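Local atomic coordinates of dihydrodipicolinate synthase (Agrobacterium tumefaciens, PDB entry 3B4U), a protein that probably condenses pyruvate with aspartate semialdehyde to open the lysine branch of amino-acid biosynthesis, as dihydrodipicolinate synthases do. Residues Asp86-Ser91 with Ser127-Asp132; Gly117-Phe122 with Ala159-Ile164; Glu152-Leu157 with Lys183-Leu188; Gly173-Thr178 with Glu195-Arg200. All coordinates share one frame; numbering follows the deposited sequence.

Contact 1: Asp86-Ser91 with Ser127-Asp132; sequences DAADQS and SKIGKD
Ala88 and Ile129 illustrate how closely two helices can approach when one of them offers only a methyl group: their CA atoms lie 5.1 Å apart. The CB of Ala88 is directed toward the partner helix and settles on the root of Lys128, reaching its CG at 3.5 Å. Lys128 presents this aliphatic base because its CG stands anti to the backbone N (chi1 -174°). A bend at the next bond then carries the chain away toward solvent, and its NZ ends 6.2 Å from Asp89 OD1, an opposite charge near enough for a weak attraction at most.

Ile129 works on the other flank of Ala88. Its CG1 branch passes alongside the residue, 3.9 Å from Ala88 CB and 3.7 Å from Ala88 O, and runs on so that its CD1 tip meets Ser91 CB at 3.6 Å, one helical turn further along. Serine thus offers its carbon to the contact. The hydroxyl folds back instead, with Ser91 OG bonded to Ala87 O at 2.8 Å. That carbonyl also accepts from Ser91 N, and the two donors arrive from opposite faces of its plane, which satisfies the buried hydroxyl within its own helix. Just past Ile129 the helix breaks at Gly130, whose positive phi turns the chain aside.

Within the beta/alpha barrel, helices 84-96 and 115-129 follow strands 75-79 and 101-104 and are adjacent on its outer layer; Ala87 and Ser91 rest on Val79 of the inner strand, and Ala87 also meets Trp121 and Val125.

Contact 2: Gly117-Phe122 with Ala159-Ile164; sequences GLFAWF and AAFPGI
Phe119 and Ala160 mark the closest backbone approach, their CA atoms 9.7 Å apart, where segment 117-122 of helix 115-129 runs past the point at which the chain leaves helix 151-160 at Phe161. Two aromatic rings bridge that wide separation. Phe119 sends its ring across with CG anti to the backbone N (chi1 179°), so that the far end of the ring, CE1 and CZ, does the touching. The methyl of Ala160 abuts the rim of this ring, roughly level with it, with CB 3.9 Å from Phe119 CZ.

Phe161 meets the same end of the ring, its CE2 placed 4.0 Å from Phe119 CZ. The planes are turned by only 26°, yet the rings are strongly offset and share little face, with centroids separated by 5.9 Å. Ala160 CB serves both rings, since it also lies 3.6 Å above one face of Phe161, toward the rim. Beyond the pair, Phe161 makes an edge-to-face contact with Phe126 and packs on Ser123, while Phe119 lies against Leu153 and Leu157.

No hydrogen bond crosses here, and with so little ring overlap, the cohesion probably comes mainly from dispersion and the exclusion of water between carbon atoms near the surface.

Contact 3: Glu152-Leu157 with Lys183-Leu188; sequences ELVGRL and KEHGDL
His185 reaches across to Val154 and Gly155, and its course shows how one imidazole can join two helices. From CB, directed at helix 152-157, the ring is carried forward with CG anti to the carbonyl carbon of its own residue (chi1 -53°). CG lies 3.9 Å from Val154 CG1, and the next atom, His185 CD2, approaches the same methyl at 3.7 Å. This methyl stands over the ring face, 28° off the normal, in a CH-pi contact; Glu184 CB covers the opposite face, so the imidazole is sandwiched between carbon atoms.

Further out, CE1 presses against the backbone, 3.2 Å from Gly155 CA, a tight approach that the absence of a side chain on Gly155 permits. NE2 passes 3.4 Å from Gly155 N, but the angle rules out a hydrogen bond; its partner is Val151 O, through a weak one. ND1 is bonded to Lys158 NZ, which also forms a salt bridge with Asp187. A type I turn from His185 to Leu188 brings Leu188 CD1 to the Val154 side of the ring, 4.4 Å from Val154 CG1.

Both ring nitrogens of this buried histidine therefore have partners. A lysine at ND1 and a carbonyl at NE2 would suit a neutral ring protonated on NE2, and the adjacent ammonium group would probably discourage a positive charge on the imidazole.

Contact 4: Gly173-Thr178 with Glu195-Arg200; sequences GNWSHT and ERDLAR
Trp175 and Arg200 form a stacked cation-pi pair. The guanidinium lies flat on the indole, planes at 10°, with Arg200 CZ 3.5 Å from the centroid of the five-membered ring. Arg200 NH1 comes within 3.3 Å of Trp175 NE1, but both are donors and no bond results. An extended chain lets the arginine reach the six-membered ring as well: its CD stands over it, 3.9 Å from the centroid. Asp197 adds its carbon stem beside the guanidinium, with CB 3.6 Å from Trp175 CE3.

The same aspartate holds the arginine in place. Arg200 NH2 donates to Asp197 OD1 at 3.1 Å in a fairly straight salt bridge (160°), in the guanidinium plane but from above that of the carboxylate, which would restrain the cation from rotating off the indole.

In the TIM-barrel fold, helices 175-185 and 195-203 succeed strands 165-170 and 189-192, and the contact joins the starts of these consecutive helices at the surface. Near the same end, Arg196 NH2 makes a weak bond of 3.0 Å to Gly173 O, meeting it at the guanidinium edge; its stronger partner is Asp194, salt-bridged to NE.

Farther out, Asn174 occupies the N-cap position before Trp175. Its OD1 accepts from Ser176 OG in one of the two deposited conformers of Ser176, and its N is bonded to Ser172 OG, while Thr178 OG1 ties the first turn of the helix to Asp170.

Overall arrangement
The four contacts follow successive helices round the outside of the barrel. Contacts 1 and 2 share helix 115-129 and touch each other; contacts 2 and 3 share helix 151-160 and pack directly on each other. Contacts 3 and 4 sit on opposite ends of helix 175-185, with centres about 16 Å apart. Chemistry changes with place: contact 3 is buried and centres on a histidine, contact 1 is partly buried and joins small and aliphatic groups, and contacts 2 and 4 lie at the surface, the former purely apolar, the latter built on charge and an indole face.

Contact 1: Asp86-Ser91 with Ser127-Asp132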
# COMPACT_ATOMS: atom_id res chain seq x y z
N ASP B 86 -7.66 2.00 -9.38
CA ASP B 86 -6.28 1.92 -9.88
C ASP B 86 -5.91 0.47 -10.23
O ASP B 86 -5.22 0.25 -11.20
CB ASP B 86 -5.29 2.47 -8.88
CG ASP B 86 -5.34 3.95 -8.76
OD1 ASP B 86 -6.32 4.59 -9.16
OD2 ASP B 86 -4.33 4.50 -8.28
N ALA B 87 -6.39 -0.50 -9.46
CA ALA B 87 -6.10 -1.88 -9.79
C ALA B 87 -6.73 -2.25 -11.12
O ALA B 87 -6.10 -2.92 -11.96
CB ALA B 87 -6.59 -2.83 -8.69
N ALA B 88 -7.97 -1.82 -11.33
CA ALA B 88 -8.61 -2.08 -12.60
C ALA B 88 -7.93 -1.36 -13.77
O ALA B 88 -7.75 -1.93 -14.82
CB ALA B 88 -10.07 -1.72 -12.53
N ASP B 89 -7.54 -0.11 -13.56
CA ASP B 89 -6.94 0.66 -14.64
C ASP B 89 -5.61 0.05 -15.06
O ASP B 89 -5.35 -0.13 -16.24
CB ASP B 89 -6.74 2.12 -14.24
CG ASP B 89 -8.03 2.94 -14.26
OD1 ASP B 89 -9.10 2.45 -14.72
OD2 ASP B 89 -7.95 4.10 -13.80
N GLN B 90 -4.78 -0.30 -14.08
CA GLN B 90 -3.46 -0.88 -14.39
C GLN B 90 -3.65 -2.24 -15.05
O GLN B 90 -2.97 -2.59 -16.02
CB GLN B 90 -2.58 -1.02 -13.13
CG GLN B 90 -2.12 0.29 -12.54
CD GLN B 90 -1.13 0.10 -11.40
OE1 GLN B 90 -0.64 -0.99 -11.15
NE2 GLN B 90 -0.80 1.19 -10.73
N SER B 91 -4.57 -3.04 -14.54
CA SER B 91 -4.84 -4.37 -15.12
C SER B 91 -5.35 -4.25 -16.54
O SER B 91 -4.87 -4.96 -17.43
CB SER B 91 -5.84 -5.12 -14.27
OG SER B 91 -5.35 -5.40 -12.97
N SER B 127 -15.16 -6.39 -12.38
CA SER B 127 -16.28 -5.69 -13.01
C SER B 127 -15.81 -4.42 -13.68
O SER B 127 -16.28 -4.08 -14.78
CB SER B 127 -17.35 -5.36 -11.97
OG SER B 127 -18.43 -4.65 -12.58
N LYS B 128 -14.94 -3.67 -13.02
CA LYS B 128 -14.43 -2.43 -13.55
C LYS B 128 -13.52 -2.65 -14.76
O LYS B 128 -13.58 -1.88 -15.73
CB LYS B 128 -13.70 -1.67 -12.45
CG LYS B 128 -13.26 -0.29 -12.86
CD LYS B 128 -14.43 0.62 -13.18
CE LYS B 128 -13.98 2.07 -13.36
NZ LYS B 128 -15.17 2.96 -13.53
N ILE B 129 -12.70 -3.69 -14.75
CA ILE B 129 -11.91 -4.03 -15.96
C ILE B 129 -12.87 -4.27 -17.13
O ILE B 129 -12.63 -3.78 -18.25
CB ILE B 129 -11.03 -5.26 -15.74
CG1 ILE B 129 -9.93 -4.97 -14.70
CG2 ILE B 129 -10.38 -5.70 -17.06
CD1 ILE B 129 -9.25 -6.19 -14.21
N GLY B 130 -13.95 -4.98 -16.85
CA GLY B 130 -14.98 -5.27 -17.84
C GLY B 130 -14.79 -6.58 -18.55
O GLY B 130 -14.10 -7.50 -18.08
N LYS B 131 -15.37 -6.62 -19.74
CA LYS B 131 -15.50 -7.85 -20.48
C LYS B 131 -14.17 -8.46 -20.88
O LYS B 131 -14.08 -9.65 -21.12
CB LYS B 131 -16.41 -7.64 -21.71
CG LYS B 131 -15.81 -6.75 -22.79
CD LYS B 131 -16.78 -6.52 -23.96
CE LYS B 131 -16.13 -5.63 -25.00
NZ LYS B 131 -16.98 -5.41 -26.22
N ASP B 132 -13.16 -7.61 -21.00
CA ASP B 132 -11.82 -8.04 -21.35
C ASP B 132 -10.99 -8.69 -20.23
O ASP B 132 -9.89 -9.14 -20.46
CB ASP B 132 -11.04 -6.80 -21.84
CG ASP B 132 -11.63 -6.16 -23.10
OD1 ASP B 132 -12.22 -6.87 -23.95
OD2 ASP B 132 -11.48 -4.92 -23.23

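Contact 2: Gly117-Phe122 with Ala159-Ile164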
# COMPACT_ATOMS: atom_id res chain seq x y z
N GLY B 117 -14.64 -9.24 2.52
CA GLY B 117 -14.16 -7.98 2.03
C GLY B 117 -13.26 -8.13 0.82
O GLY B 117 -13.36 -7.40 -0.16
N LEU B 118 -12.38 -9.11 0.88
CA LEU B 118 -11.48 -9.39 -0.25
C LEU B 118 -12.25 -9.90 -1.48
O LEU B 118 -11.97 -9.47 -2.59
CB LEU B 118 -10.42 -10.39 0.16
CG LEU B 118 -9.41 -9.85 1.16
CD1 LEU B 118 -8.57 -10.98 1.68
CD2 LEU B 118 -8.50 -8.75 0.53
N PHE B 119 -13.22 -10.79 -1.29
CA PHE B 119 -14.01 -11.27 -2.41
C PHE B 119 -14.67 -10.08 -3.11
O PHE B 119 -14.65 -9.96 -4.33
CB PHE B 119 -15.09 -12.28 -1.96
CG PHE B 119 -15.92 -12.77 -3.10
CD1 PHE B 119 -15.46 -13.77 -3.93
CD2 PHE B 119 -17.11 -12.13 -3.42
CE1 PHE B 119 -16.19 -14.16 -5.02
CE2 PHE B 119 -17.84 -12.51 -4.52
CZ PHE B 119 -17.37 -13.51 -5.33
N ALA B 120 -15.28 -9.20 -2.32
CA ALA B 120 -15.94 -8.04 -2.86
C ALA B 120 -14.97 -7.13 -3.59
O ALA B 120 -15.31 -6.54 -4.61
CB ALA B 120 -16.66 -7.28 -1.75
N TRP B 121 -13.75 -6.99 -3.08
CA TRP B 121 -12.77 -6.12 -3.72
C TRP B 121 -12.36 -6.69 -5.09
O TRP B 121 -12.39 -5.99 -6.10
CB TRP B 121 -11.51 -6.00 -2.85
CG TRP B 121 -10.54 -4.98 -3.35
CD1 TRP B 121 -10.56 -3.65 -3.07
CD2 TRP B 121 -9.41 -5.20 -4.19
NE1 TRP B 121 -9.49 -3.04 -3.68
CE2 TRP B 121 -8.78 -3.96 -4.38
CE3 TRP B 121 -8.85 -6.32 -4.79
CZ2 TRP B 121 -7.59 -3.82 -5.11
CZ3 TRP B 121 -7.68 -6.19 -5.52
CH2 TRP B 121 -7.07 -4.94 -5.67
N PHE B 122 -11.98 -7.97 -5.12
CA PHE B 122 -11.62 -8.58 -6.38
C PHE B 122 -12.78 -8.52 -7.37
O PHE B 122 -12.59 -8.21 -8.54
CB PHE B 122 -11.15 -10.02 -6.18
CG PHE B 122 -9.75 -10.17 -5.62
CD1 PHE B 122 -8.64 -9.84 -6.39
CD2 PHE B 122 -9.55 -10.61 -4.34
CE1 PHE B 122 -7.36 -9.96 -5.90
CE2 PHE B 122 -8.28 -10.75 -3.84
CZ PHE B 122 -7.19 -10.43 -4.61
N ALA B 159 -14.76 -19.99 -8.62
CA ALA B 159 -16.16 -20.33 -8.94
C ALA B 159 -16.86 -19.17 -9.61
O ALA B 159 -17.61 -19.37 -10.56
CB ALA B 159 -16.90 -20.75 -7.67
N ALA B 160 -16.65 -17.95 -9.10
CA ALA B 160 -17.36 -16.79 -9.63
C ALA B 160 -16.76 -16.27 -10.92
O ALA B 160 -17.45 -15.64 -11.71
CB ALA B 160 -17.42 -15.70 -8.59
N PHE B 161 -15.45 -16.49 -11.11
CA PHE B 161 -14.72 -15.81 -12.17
C PHE B 161 -13.89 -16.75 -13.02
O PHE B 161 -12.70 -16.54 -13.23
CB PHE B 161 -13.85 -14.70 -11.54
CG PHE B 161 -14.65 -13.73 -10.73
CD1 PHE B 161 -15.60 -12.93 -11.35
CD2 PHE B 161 -14.49 -13.61 -9.36
CE1 PHE B 161 -16.39 -12.07 -10.63
CE2 PHE B 161 -15.27 -12.72 -8.62
CZ PHE B 161 -16.23 -11.97 -9.26
N PRO B 162 -14.53 -17.77 -13.60
CA PRO B 162 -13.78 -18.68 -14.45
C PRO B 162 -13.18 -17.97 -15.66
O PRO B 162 -13.81 -17.14 -16.27
CB PRO B 162 -14.85 -19.73 -14.83
CG PRO B 162 -16.12 -18.98 -14.76
CD PRO B 162 -15.97 -18.11 -13.55
N GLY B 163 -11.92 -18.29 -15.97
CA GLY B 163 -11.19 -17.60 -17.03
C GLY B 163 -10.65 -16.24 -16.67
O GLY B 163 -9.83 -15.67 -17.44
N ILE B 164 -11.14 -15.65 -15.57
CA ILE B 164 -10.63 -14.38 -15.09
C ILE B 164 -9.58 -14.68 -14.02
O ILE B 164 -8.43 -14.28 -14.14
CB ILE B 164 -11.74 -13.45 -14.59
CG1 ILE B 164 -12.71 -13.08 -15.75
CG2 ILE B 164 -11.11 -12.20 -13.98
CD1 ILE B 164 -13.98 -12.47 -15.23

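Contact 3: Glu152-Leu157 with Lys183-Leu188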
# COMPACT_ATOMS: atom_id res chain seq x y z
N GLU B 152 -10.18 -21.07 0.78
CA GLU B 152 -11.61 -20.87 0.63
C GLU B 152 -11.89 -19.65 -0.28
O GLU B 152 -12.75 -19.70 -1.17
CB GLU B 152 -12.24 -20.70 2.01
CG GLU B 152 -12.23 -21.98 2.85
CD GLU B 152 -10.90 -22.37 3.59
OE1 GLU B 152 -9.84 -21.66 3.66
OE2 GLU B 152 -10.93 -23.47 4.17
N LEU B 153 -11.16 -18.56 -0.06
CA LEU B 153 -11.31 -17.37 -0.91
C LEU B 153 -10.94 -17.69 -2.34
O LEU B 153 -11.64 -17.29 -3.26
CB LEU B 153 -10.45 -16.23 -0.36
CG LEU B 153 -10.50 -14.98 -1.25
CD1 LEU B 153 -11.91 -14.37 -1.36
CD2 LEU B 153 -9.51 -13.95 -0.72
N VAL B 154 -9.82 -18.38 -2.54
CA VAL B 154 -9.42 -18.78 -3.91
C VAL B 154 -10.56 -19.57 -4.57
O VAL B 154 -10.89 -19.31 -5.70
CB VAL B 154 -8.12 -19.55 -3.91
CG1 VAL B 154 -7.84 -20.13 -5.27
CG2 VAL B 154 -6.95 -18.66 -3.46
N GLY B 155 -11.20 -20.47 -3.82
CA GLY B 155 -12.32 -21.25 -4.37
C GLY B 155 -13.49 -20.36 -4.75
O GLY B 155 -14.09 -20.57 -5.78
N ARG B 156 -13.83 -19.38 -3.92
CA ARG B 156 -14.89 -18.44 -4.23
C ARG B 156 -14.59 -17.66 -5.49
O ARG B 156 -15.43 -17.40 -6.31
CB ARG B 156 -15.22 -17.53 -3.05
CG ARG B 156 -15.79 -18.27 -1.85
CD ARG B 156 -15.76 -17.45 -0.59
NE ARG B 156 -16.69 -16.33 -0.67
CZ ARG B 156 -16.80 -15.39 0.27
NH1 ARG B 156 -15.96 -15.35 1.29
NH2 ARG B 156 -17.72 -14.46 0.17
N LEU B 157 -13.33 -17.21 -5.62
CA LEU B 157 -12.92 -16.46 -6.79
C LEU B 157 -12.97 -17.32 -8.06
O LEU B 157 -13.43 -16.86 -9.10
CB LEU B 157 -11.52 -15.88 -6.58
CG LEU B 157 -11.43 -14.79 -5.51
CD1 LEU B 157 -9.93 -14.47 -5.22
CD2 LEU B 157 -12.19 -13.57 -5.88
N LYS B 183 -4.65 -29.47 -4.23
CA LYS B 183 -5.77 -30.43 -4.23
C LYS B 183 -7.10 -29.85 -4.68
O LYS B 183 -7.87 -30.51 -5.37
CB LYS B 183 -5.95 -31.01 -2.82
CG LYS B 183 -4.84 -31.92 -2.40
CD LYS B 183 -5.00 -32.29 -0.93
CE LYS B 183 -3.94 -33.23 -0.43
NZ LYS B 183 -4.18 -33.57 1.01
N GLU B 184 -7.38 -28.65 -4.18
CA GLU B 184 -8.66 -28.02 -4.42
C GLU B 184 -8.67 -27.22 -5.69
O GLU B 184 -9.71 -27.12 -6.32
CB GLU B 184 -9.07 -27.13 -3.26
CG GLU B 184 -9.19 -27.83 -1.95
CD GLU B 184 -10.30 -28.85 -1.92
OE1 GLU B 184 -11.35 -28.70 -2.59
OE2 GLU B 184 -10.07 -29.83 -1.20
N HIS B 185 -7.52 -26.60 -6.05
CA HIS B 185 -7.47 -25.60 -7.10
C HIS B 185 -6.32 -25.83 -8.05
O HIS B 185 -5.94 -24.93 -8.77
CB HIS B 185 -7.42 -24.19 -6.50
CG HIS B 185 -8.52 -23.96 -5.53
ND1 HIS B 185 -9.84 -24.14 -5.88
CD2 HIS B 185 -8.52 -23.61 -4.22
CE1 HIS B 185 -10.60 -23.92 -4.82
NE2 HIS B 185 -9.83 -23.58 -3.81
N GLY B 186 -5.85 -27.06 -8.15
CA GLY B 186 -4.76 -27.37 -9.06
C GLY B 186 -5.14 -27.40 -10.52
O GLY B 186 -4.28 -27.54 -11.35
N ASP B 187 -6.43 -27.17 -10.81
CA ASP B 187 -6.91 -26.87 -12.15
C ASP B 187 -6.46 -25.49 -12.62
O ASP B 187 -6.43 -25.21 -13.81
CB ASP B 187 -8.44 -27.05 -12.25
CG ASP B 187 -9.25 -26.25 -11.24
OD1 ASP B 187 -8.93 -26.16 -10.07
OD2 ASP B 187 -10.34 -25.76 -11.63
N LEU B 188 -6.14 -24.62 -11.67
CA LEU B 188 -5.58 -23.30 -11.95
C LEU B 188 -4.07 -23.43 -12.01
O LEU B 188 -3.49 -24.45 -11.68
CB LEU B 188 -5.97 -22.34 -10.85
CG LEU B 188 -7.47 -22.14 -10.63
CD1 LEU B 188 -7.65 -21.07 -9.54
CD2 LEU B 188 -8.16 -21.83 -11.94

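Contact 4: Gly173-Thr178 with Glu195-Arg200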
# COMPACT_ATOMS: atom_id res chain seq x y z
N GLY B 173 5.00 -19.64 1.79
CA GLY B 173 5.92 -20.53 2.45
C GLY B 173 5.23 -21.45 3.46
O GLY B 173 5.87 -21.97 4.35
N ASN B 174 3.95 -21.71 3.27
CA ASN B 174 3.13 -22.51 4.19
C ASN B 174 2.63 -23.71 3.42
O ASN B 174 1.61 -23.64 2.74
CB ASN B 174 2.00 -21.64 4.69
CG ASN B 174 1.12 -22.30 5.69
OD1 ASN B 174 1.18 -23.50 5.86
ND2 ASN B 174 0.24 -21.52 6.34
N TRP B 175 3.33 -24.83 3.53
CA TRP B 175 3.01 -25.99 2.72
C TRP B 175 1.63 -26.53 2.97
O TRP B 175 0.96 -27.01 2.05
CB TRP B 175 4.06 -27.10 2.88
CG TRP B 175 3.73 -28.29 2.06
CD1 TRP B 175 3.31 -29.52 2.50
CD2 TRP B 175 3.79 -28.39 0.65
NE1 TRP B 175 3.09 -30.35 1.46
CE2 TRP B 175 3.36 -29.69 0.29
CE3 TRP B 175 4.11 -27.49 -0.37
CZ2 TRP B 175 3.30 -30.12 -1.02
CZ3 TRP B 175 4.04 -27.92 -1.67
CH2 TRP B 175 3.60 -29.20 -1.99
N SER B 176 1.16 -26.47 4.21
CA SER B 176 -0.21 -26.91 4.54
C SER B 176 -1.22 -26.18 3.68
O SER B 176 -2.26 -26.72 3.33
CB SER B 176 -0.55 -26.71 6.03
OG SER B 176 -0.80 -25.38 6.46
N HIS B 177 -0.93 -24.91 3.41
CA HIS B 177 -1.76 -24.09 2.53
C HIS B 177 -1.55 -24.48 1.07
O HIS B 177 -2.50 -24.78 0.34
CB HIS B 177 -1.38 -22.64 2.77
CG HIS B 177 -2.17 -21.68 1.95
ND1 HIS B 177 -1.77 -21.17 0.72
CD2 HIS B 177 -3.38 -21.13 2.21
CE1 HIS B 177 -2.72 -20.36 0.28
NE2 HIS B 177 -3.69 -20.31 1.17
N THR B 178 -0.30 -24.50 0.63
CA THR B 178 0.01 -24.80 -0.76
C THR B 178 -0.55 -26.15 -1.19
O THR B 178 -1.08 -26.29 -2.31
CB THR B 178 1.52 -24.79 -0.99
OG1 THR B 178 2.06 -23.61 -0.38
CG2 THR B 178 1.87 -24.82 -2.45
N GLU B 195 11.12 -21.70 -2.38
CA GLU B 195 11.96 -22.60 -3.19
C GLU B 195 12.03 -24.00 -2.63
O GLU B 195 12.05 -24.94 -3.41
CB GLU B 195 13.38 -22.03 -3.29
CG GLU B 195 13.51 -20.92 -4.27
CD GLU B 195 13.04 -19.63 -3.76
OE1 GLU B 195 12.77 -19.45 -2.51
OE2 GLU B 195 12.97 -18.74 -4.66
N ARG B 196 12.02 -24.16 -1.32
CA ARG B 196 12.06 -25.51 -0.76
C ARG B 196 10.91 -26.40 -1.18
O ARG B 196 11.06 -27.63 -1.23
CB ARG B 196 12.18 -25.48 0.76
CG ARG B 196 10.98 -25.00 1.41
CD ARG B 196 11.08 -25.01 2.95
NE ARG B 196 9.99 -24.18 3.45
CZ ARG B 196 9.58 -24.04 4.70
NH1 ARG B 196 10.12 -24.72 5.68
NH2 ARG B 196 8.57 -23.21 4.95
N ASP B 197 9.75 -25.80 -1.51
CA ASP B 197 8.60 -26.61 -1.95
C ASP B 197 8.24 -26.47 -3.40
O ASP B 197 7.26 -27.05 -3.83
CB ASP B 197 7.41 -26.33 -1.08
CG ASP B 197 7.58 -26.95 0.33
OD1 ASP B 197 8.20 -28.02 0.49
OD2 ASP B 197 7.05 -26.39 1.23
N LEU B 198 9.06 -25.77 -4.18
CA LEU B 198 8.77 -25.54 -5.59
C LEU B 198 8.76 -26.82 -6.40
O LEU B 198 7.77 -27.15 -7.03
CB LEU B 198 9.75 -24.52 -6.15
CG LEU B 198 9.67 -24.27 -7.67
CD1 LEU B 198 8.27 -23.84 -8.08
CD2 LEU B 198 10.73 -23.23 -8.02
N ALA B 199 9.85 -27.58 -6.36
CA ALA B 199 9.90 -28.80 -7.17
C ALA B 199 8.88 -29.82 -6.66
O ALA B 199 8.19 -30.46 -7.44
CB ALA B 199 11.33 -29.39 -7.21
N ARG B 200 8.77 -29.94 -5.34
CA ARG B 200 7.77 -30.81 -4.70
C ARG B 200 6.37 -30.49 -5.18
O ARG B 200 5.59 -31.37 -5.52
CB ARG B 200 7.84 -30.58 -3.19
CG ARG B 200 6.97 -31.45 -2.34
CD ARG B 200 7.00 -30.90 -0.92
NE ARG B 200 6.35 -31.78 0.04
CZ ARG B 200 6.21 -31.47 1.33
NH1 ARG B 200 5.64 -32.34 2.16
NH2 ARG B 200 6.65 -30.32 1.78